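Long-range contacts in beta-galacturonidase (Eisenbergiella tayi, PDB 6NCX), which binds alpha-D-galacturonate and is probably a glycosidase that cleaves beta-linked galacturonides: residues C276-H281 and Y508-C513; P431-D436 and I466-I471. All coordinates share one frame; numbering follows the deposited sequence.

Contact 1: C276-H281 and Y508-C513; sequences CRHEDH and YIWQFC. With ADA (alpha-D-galactopyranuronic acid), chain I.
Cys-276 spends both backbone polar groups on the other segment. Its N donates to Ile-509 O at 2.8 Å. Its O receives Phe-512 N, also at 2.8 Å. The acceptor and donor thus lie three residues apart, one more than a regular parallel strand pair would use, and the cis peptide between Trp-510 and Gln-511 falls in this interval. Beyond these bonds, the backbone N of His-278 is satisfied by a water at 2.9 Å. That water donates in turn to Gln-511 OE1 at 2.6 Å, and Cys-513 N reaches it only weakly. Strand 268-276 and strand 504-509 are the first and eighth strands of a TIM barrel, so the pairing closes the barrel, and a tryptophan just after the eighth strand, followed by a cis peptide, is known from other clan GH-A glycosidases. The Trp-510 indole is carried under the sugar with CG anti to the backbone N (chi1 -179°). ADA C4 stands 3.4 Å above one ring face, offset toward the rim, while Gln-511 CB backs the opposite face. Trp-510 NE1 is satisfied by Asn-530 OD1, a bond that limits rotation of the indole. Cys-276 CB meets Trp-510 CE3 at 3.7 Å, obliquely. The His-278 imidazole is turned 88° from the indole plane, its NE2 lying 3.6 Å from Trp-510 CH2, and Gln-511 OE1 lies in the imidazole plane, 3.5 Å from CD2. At the other end of the imidazole, ND1 bonds to Tyr-313 OH. Arg-277 NH2 makes a salt bridge with Asp-296 in helix 290-302, leaving Arg-277 CB against Phe-512 CB.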
loop_
_atom_site.group_PDB
_atom_site.type_symbol
_atom_site.label_atom_id
_atom_site.label_comp_id
_atom_site.label_asym_id
_atom_site.label_seq_id
_atom_site.Cartn_x
_atom_site.Cartn_y
_atom_site.Cartn_z
ATOM N N CYS C 276 3.935 1.054 25.900
ATOM C CA CYS C 276 4.237 -0.365 25.842
ATOM C C CYS C 276 5.067 -0.632 24.593
ATOM O O CYS C 276 4.705 -0.194 23.497
ATOM C CB CYS C 276 2.952 -1.193 25.788
ATOM S SG CYS C 276 1.855 -0.971 27.200
ATOM N N ARG C 277 6.167 -1.365 24.743
ATOM C CA ARG C 277 6.992 -1.703 23.590
ATOM C C ARG C 277 7.426 -3.151 23.693
ATOM O O ARG C 277 8.033 -3.545 24.694
ATOM C CB ARG C 277 8.214 -0.786 23.490
ATOM C CG ARG C 277 9.245 -1.285 22.502
ATOM C CD ARG C 277 10.452 -0.365 22.511
ATOM N NE ARG C 277 11.465 -0.803 21.563
ATOM C CZ ARG C 277 12.408 -1.693 21.834
ATOM N NH1 ARG C 277 12.482 -2.230 23.027
ATOM N NH2 ARG C 277 13.291 -2.027 20.910
ATOM N N HIS C 278 7.111 -3.938 22.663
ATOM C CA HIS C 278 7.650 -5.284 22.509
ATOM C C HIS C 278 9.058 -5.216 21.927
ATOM O O HIS C 278 9.435 -4.234 21.271
ATOM C CB HIS C 278 6.775 -6.118 21.571
ATOM C CG HIS C 278 5.743 -6.935 22.268
ATOM N ND1 HIS C 278 6.058 -8.058 22.999
ATOM C CD2 HIS C 278 4.394 -6.809 22.332
ATOM C CE1 HIS C 278 4.951 -8.586 23.491
ATOM N NE2 HIS C 278 3.925 -7.855 23.091
ATOM N N GLU C 279 9.837 -6.275 22.158
ATOM C CA GLU C 279 11.099 -6.476 21.434
ATOM C C GLU C 279 10.758 -7.191 20.135
ATOM O O GLU C 279 10.793 -8.417 20.042
ATOM C CB GLU C 279 12.113 -7.266 22.258
ATOM C CG GLU C 279 12.514 -6.644 23.586
ATOM C CD GLU C 279 13.661 -7.394 24.275
ATOM O OE1 GLU C 279 14.626 -6.720 24.720
ATOM O OE2 GLU C 279 13.594 -8.651 24.396
ATOM N N ASP C 280 10.407 -6.412 19.116
ATOM C CA ASP C 280 9.969 -6.967 17.850
ATOM C C ASP C 280 10.302 -5.981 16.741
ATOM O O ASP C 280 10.152 -4.768 16.919
ATOM C CB ASP C 280 8.459 -7.271 17.873
ATOM C CG ASP C 280 8.019 -8.180 16.720
ATOM O OD1 ASP C 280 7.640 -7.661 15.627
ATOM O OD2 ASP C 280 8.087 -9.419 16.914
ATOM N N HIS C 281 10.746 -6.522 15.595
ATOM C CA HIS C 281 11.175 -5.790 14.417
ATOM C C HIS C 281 11.106 -6.784 13.274
ATOM O O HIS C 281 11.462 -7.949 13.476
ATOM C CB HIS C 281 12.591 -5.234 14.570
ATOM C CG HIS C 281 13.048 -4.371 13.433
ATOM N ND1 HIS C 281 13.419 -4.882 12.207
ATOM C CD2 HIS C 281 13.232 -3.028 13.350
ATOM C CE1 HIS C 281 13.784 -3.890 11.409
ATOM N NE2 HIS C 281 13.680 -2.754 12.078
ATOM N N TYR C 508 0.569 4.076 29.860
ATOM C CA TYR C 508 1.366 3.465 28.807
ATOM C C TYR C 508 0.415 3.189 27.649
ATOM O O TYR C 508 -0.576 2.472 27.820
ATOM C CB TYR C 508 2.050 2.166 29.277
ATOM C CG TYR C 508 3.166 2.408 30.254
ATOM C CD1 TYR C 508 2.927 2.375 31.623
ATOM C CD2 TYR C 508 4.444 2.721 29.816
ATOM C CE1 TYR C 508 3.925 2.632 32.520
ATOM C CE2 TYR C 508 5.467 2.979 30.718
ATOM C CZ TYR C 508 5.187 2.938 32.063
ATOM O OH TYR C 508 6.162 3.189 32.978
ATOM N N ILE C 509 0.695 3.784 26.488
ATOM C CA ILE C 509 -0.085 3.479 25.291
ATOM C C ILE C 509 0.269 2.073 24.816
ATOM O O ILE C 509 1.450 1.686 24.772
ATOM C CB ILE C 509 0.153 4.544 24.198
ATOM C CG1 ILE C 509 -0.514 5.867 24.590
ATOM C CG2 ILE C 509 -0.422 4.119 22.846
ATOM C CD1 ILE C 509 -0.251 7.009 23.617
ATOM N N TRP C 510 -0.752 1.275 24.518
ATOM C CA TRP C 510 -0.552 0.054 23.750
ATOM C C TRP C 510 -0.861 0.374 22.289
ATOM O O TRP C 510 -2.010 0.686 21.943
ATOM C CB TRP C 510 -1.415 -1.097 24.254
ATOM C CG TRP C 510 -1.163 -2.367 23.464
ATOM C CD1 TRP C 510 -1.663 -2.675 22.222
ATOM C CD2 TRP C 510 -0.335 -3.482 23.848
ATOM N NE1 TRP C 510 -1.191 -3.897 21.813
ATOM C CE2 TRP C 510 -0.384 -4.424 22.792
ATOM C CE3 TRP C 510 0.441 -3.778 24.979
ATOM C CZ2 TRP C 510 0.321 -5.648 22.834
ATOM C CZ3 TRP C 510 1.131 -4.999 25.019
ATOM C CH2 TRP C 510 1.074 -5.903 23.949
ATOM N N GLN C 511 0.162 0.340 21.437
ATOM C CA GLN C 511 1.565 0.159 21.822
ATOM C C GLN C 511 2.442 0.945 20.841
ATOM O O GLN C 511 1.938 1.579 19.904
ATOM C CB GLN C 511 1.978 -1.319 21.813
ATOM C CG GLN C 511 1.918 -1.949 20.429
ATOM C CD GLN C 511 2.409 -3.378 20.398
ATOM O OE1 GLN C 511 3.430 -3.710 20.995
ATOM N NE2 GLN C 511 1.673 -4.238 19.690
ATOM N N PHE C 512 3.758 0.877 21.042
ATOM C CA PHE C 512 4.671 1.677 20.233
ATOM C C PHE C 512 4.599 1.284 18.758
ATOM O O PHE C 512 4.337 2.126 17.891
ATOM C CB PHE C 512 6.102 1.546 20.773
ATOM C CG PHE C 512 7.137 2.106 19.842
ATOM C CD1 PHE C 512 8.030 1.264 19.186
ATOM C CD2 PHE C 512 7.185 3.469 19.589
ATOM C CE1 PHE C 512 8.979 1.782 18.303
ATOM C CE2 PHE C 512 8.115 3.990 18.709
ATOM C CZ PHE C 512 9.022 3.138 18.062
ATOM N N CYS C 513 4.814 0.006 18.452
ATOM C CA CYS C 513 4.883 -0.452 17.075
ATOM C C CYS C 513 4.049 -1.713 16.903
ATOM O O CYS C 513 3.717 -2.399 17.872
ATOM C CB CYS C 513 6.332 -0.725 16.649
ATOM S SG CYS C 513 7.147 -2.091 17.553
HETATM C C1 ADA I . -4.022 -7.169 26.373
HETATM C C2 ADA I . -2.579 -7.724 26.397
HETATM C C3 ADA I . -1.719 -7.341 25.251
HETATM C C4 ADA I . -2.430 -7.236 23.947
HETATM C C5 ADA I . -3.745 -6.456 24.077
HETATM C C6 ADA I . -4.547 -6.377 22.775
HETATM O O1 ADA I . -4.100 -5.866 26.906
HETATM O O2 ADA I . -1.982 -7.378 27.614
HETATM O O3 ADA I . -0.640 -8.242 25.142
HETATM O O4 ADA I . -2.730 -8.519 23.452
HETATM O O5 ADA I . -4.608 -7.118 25.044
HETATM O O6B ADA I . -4.033 -5.967 21.700
HETATM O O6A ADA I . -5.750 -6.735 22.807
HETATM O O HOH W 1 5.727 -2.640 20.513
#

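Contact 2: P431-D436 and I466-I471; sequences PKWYHD and IGAGAI. With ADA (alpha-D-galactopyranuronic acid), chain I.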
loop_
_atom_site.group_PDB
_atom_site.type_symbol
_atom_site.label_atom_id
_atom_site.label_comp_id
_atom_site.label_asym_id
_atom_site.label_seq_id
_atom_site.Cartn_x
_atom_site.Cartn_y
_atom_site.Cartn_z
ATOM N N PRO C 431 -11.746 0.967 26.020
ATOM C CA PRO C 431 -12.961 1.634 25.547
ATOM C C PRO C 431 -12.634 2.406 24.279
ATOM O O PRO C 431 -11.550 2.993 24.152
ATOM C CB PRO C 431 -13.328 2.568 26.706
ATOM C CG PRO C 431 -11.989 2.980 27.235
ATOM C CD PRO C 431 -11.124 1.728 27.130
ATOM N N LYS C 432 -13.570 2.364 23.330
ATOM C CA LYS C 432 -13.495 2.888 21.968
ATOM C C LYS C 432 -12.755 1.948 21.014
ATOM O O LYS C 432 -12.812 2.166 19.804
ATOM C CB LYS C 432 -12.858 4.289 21.871
ATOM C CG LYS C 432 -13.653 5.375 22.577
ATOM C CD LYS C 432 -15.134 5.049 22.591
ATOM C CE LYS C 432 -15.889 5.740 21.497
ATOM N NZ LYS C 432 -16.904 6.684 22.074
ATOM N N TRP C 433 -12.061 0.920 21.499
ATOM C CA TRP C 433 -11.599 -0.082 20.554
ATOM C C TRP C 433 -12.455 -1.337 20.684
ATOM O O TRP C 433 -13.267 -1.626 19.795
ATOM C CB TRP C 433 -10.113 -0.396 20.732
ATOM C CG TRP C 433 -9.634 -1.368 19.680
ATOM C CD1 TRP C 433 -9.126 -2.632 19.884
ATOM C CD2 TRP C 433 -9.665 -1.172 18.255
ATOM N NE1 TRP C 433 -8.817 -3.213 18.672
ATOM C CE2 TRP C 433 -9.143 -2.347 17.660
ATOM C CE3 TRP C 433 -10.071 -0.112 17.425
ATOM C CZ2 TRP C 433 -9.012 -2.492 16.282
ATOM C CZ3 TRP C 433 -9.945 -0.257 16.039
ATOM C CH2 TRP C 433 -9.412 -1.436 15.487
ATOM N N TYR C 434 -12.308 -2.077 21.788
ATOM C CA TYR C 434 -13.090 -3.301 21.956
ATOM C C TYR C 434 -14.514 -3.043 22.460
ATOM O O TYR C 434 -15.400 -3.865 22.210
ATOM C CB TYR C 434 -12.377 -4.260 22.915
ATOM C CG TYR C 434 -11.099 -4.887 22.391
ATOM C CD1 TYR C 434 -11.060 -5.512 21.150
ATOM C CD2 TYR C 434 -9.926 -4.876 23.172
ATOM C CE1 TYR C 434 -9.896 -6.093 20.678
ATOM C CE2 TYR C 434 -8.758 -5.450 22.719
ATOM C CZ TYR C 434 -8.742 -6.054 21.470
ATOM O OH TYR C 434 -7.574 -6.626 21.022
ATOM N N HIS C 435 -14.754 -1.941 23.187
ATOM C CA HIS C 435 -16.068 -1.593 23.729
ATOM C C HIS C 435 -16.435 -0.185 23.290
ATOM O O HIS C 435 -15.577 0.708 23.264
ATOM C CB HIS C 435 -16.109 -1.646 25.274
ATOM C CG HIS C 435 -15.467 -2.864 25.858
ATOM N ND1 HIS C 435 -14.182 -2.859 26.356
ATOM C CD2 HIS C 435 -15.930 -4.128 26.020
ATOM C CE1 HIS C 435 -13.878 -4.069 26.797
ATOM N NE2 HIS C 435 -14.923 -4.856 26.607
ATOM N N ASP C 436 -17.710 0.027 22.979
ATOM C CA ASP C 436 -18.143 1.344 22.510
ATOM C C ASP C 436 -18.679 2.220 23.630
ATOM O O ASP C 436 -19.680 2.918 23.468
ATOM C CB ASP C 436 -19.169 1.193 21.396
ATOM C CG ASP C 436 -18.575 1.477 20.019
ATOM O OD1 ASP C 436 -17.323 1.451 19.874
ATOM O OD2 ASP C 436 -19.364 1.743 19.084
ATOM N N ILE C 466 -3.725 1.268 26.947
ATOM C CA ILE C 466 -4.871 1.784 26.211
ATOM C C ILE C 466 -4.369 2.090 24.807
ATOM O O ILE C 466 -3.184 2.358 24.602
ATOM C CB ILE C 466 -5.480 3.027 26.917
ATOM C CG1 ILE C 466 -6.866 3.388 26.379
ATOM C CG2 ILE C 466 -4.578 4.213 26.795
ATOM C CD1 ILE C 466 -7.722 4.159 27.423
ATOM N N GLY C 467 -5.264 2.036 23.838
ATOM C CA GLY C 467 -4.889 2.296 22.463
ATOM C C GLY C 467 -5.957 1.766 21.524
ATOM O O GLY C 467 -7.067 1.412 21.941
ATOM N N ALA C 468 -5.591 1.718 20.246
ATOM C CA ALA C 468 -6.495 1.271 19.198
ATOM C C ALA C 468 -5.699 0.721 18.019
ATOM O O ALA C 468 -4.572 1.150 17.753
ATOM C CB ALA C 468 -7.411 2.411 18.727
ATOM N N GLY C 469 -6.309 -0.210 17.290
ATOM C CA GLY C 469 -5.669 -0.728 16.099
ATOM C C GLY C 469 -5.899 0.147 14.872
ATOM O O GLY C 469 -6.839 0.948 14.787
ATOM N N ALA C 470 -5.010 -0.026 13.898
ATOM C CA ALA C 470 -5.102 0.643 12.611
ATOM C C ALA C 470 -4.120 -0.045 11.686
ATOM O O ALA C 470 -2.985 -0.299 12.085
ATOM C CB ALA C 470 -4.783 2.141 12.704
ATOM N N ILE C 471 -4.541 -0.362 10.466
ATOM C CA ILE C 471 -3.646 -0.929 9.462
ATOM C C ILE C 471 -3.057 0.233 8.673
ATOM O O ILE C 471 -3.788 0.957 7.981
ATOM C CB ILE C 471 -4.371 -1.913 8.539
ATOM C CG1 ILE C 471 -5.060 -3.001 9.354
ATOM C CG2 ILE C 471 -3.391 -2.543 7.592
ATOM C CD1 ILE C 471 -5.921 -3.916 8.523
HETATM C C1 ADA I . -4.022 -7.169 26.373
HETATM C C2 ADA I . -2.579 -7.724 26.397
HETATM C C3 ADA I . -1.719 -7.341 25.251
HETATM C C4 ADA I . -2.430 -7.236 23.947
HETATM C C5 ADA I . -3.745 -6.456 24.077
HETATM C C6 ADA I . -4.547 -6.377 22.775
HETATM O O1 ADA I . -4.100 -5.866 26.906
HETATM O O2 ADA I . -1.982 -7.378 27.614
HETATM O O3 ADA I . -0.640 -8.242 25.142
HETATM O O4 ADA I . -2.730 -8.519 23.452
HETATM O O5 ADA I . -4.608 -7.118 25.044
HETATM O O6B ADA I . -4.033 -5.967 21.700
HETATM O O6A ADA I . -5.750 -6.735 22.807
#
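Ile-466 reaches Pro-431 by a single apolar touch, CD1 to the ring carbon CD at 4.2 Å, with CG1 anti to the backbone N (chi1 -166°) and the two side chains crossing at about a right angle. Val-439 of helix 439-453 packs on both. At Gly-467 the contact passes to the main chain: its carbonyl O lies 3.7 Å from Trp-433 CB, and that O and Pro-431 O both accept from Gln-494 NE2, so one amide of helix 484-499 ties the two loops together without a direct bond between them. Ala-468 follows with its CB 3.9 Å from Trp-433 CE3. These loops succeed the sixth and seventh strands of the TIM barrel, neighbours in its wall, and lie at the substrate-binding end: Tyr-434 in the first and Glu-465, just before the second, bond to the galacturonate. The main chain of Gly-469 runs level across the Trp-433 indole, the preceding peptide plane upright and its N-H directed at the ring face. The N sits 3.4 Å above the ring plane, over the centre, and CA makes a CH-pi contact 4.0 Å from the centroid of the six-membered ring, 20° off the normal. The carbonyl O of Gly-469 continues past the ring, 3.6 Å from Trp-433 CZ3. Trp-433 CD1 in turn stands 3.5 Å above the centre of the Tyr-434 ring. Tyr-434 OH donates to ADA O6A at 2.6 Å, the carboxylate oxygen lying in the plane of the phenol, and it also has Lys-532 NZ as partner. Phe-522 of the third subunit meets the Trp-433 ring edge-to-face.

Overall arrangement
Contact 1 and contact 2 lie about 15 Å apart between centres, in one TIM barrel. Along the chain the order is 276-281, 431-436, 466-471, 508-513, so both segments of contact 2 fall between the two of contact 1. Contact 1 joins the ends of the first and eighth strands and what follows them; contact 2 joins the loops after the sixth and seventh. The seventh and eighth strands pair directly, and Trp-510 N lies 2.7 Å from Ile-466 O, a probable hydrogen bond joining the two contacts. Both touch the same galacturonate: contact 1 beneath its ring, contact 2 at its carboxylate, consistent with recognition of a uronic acid.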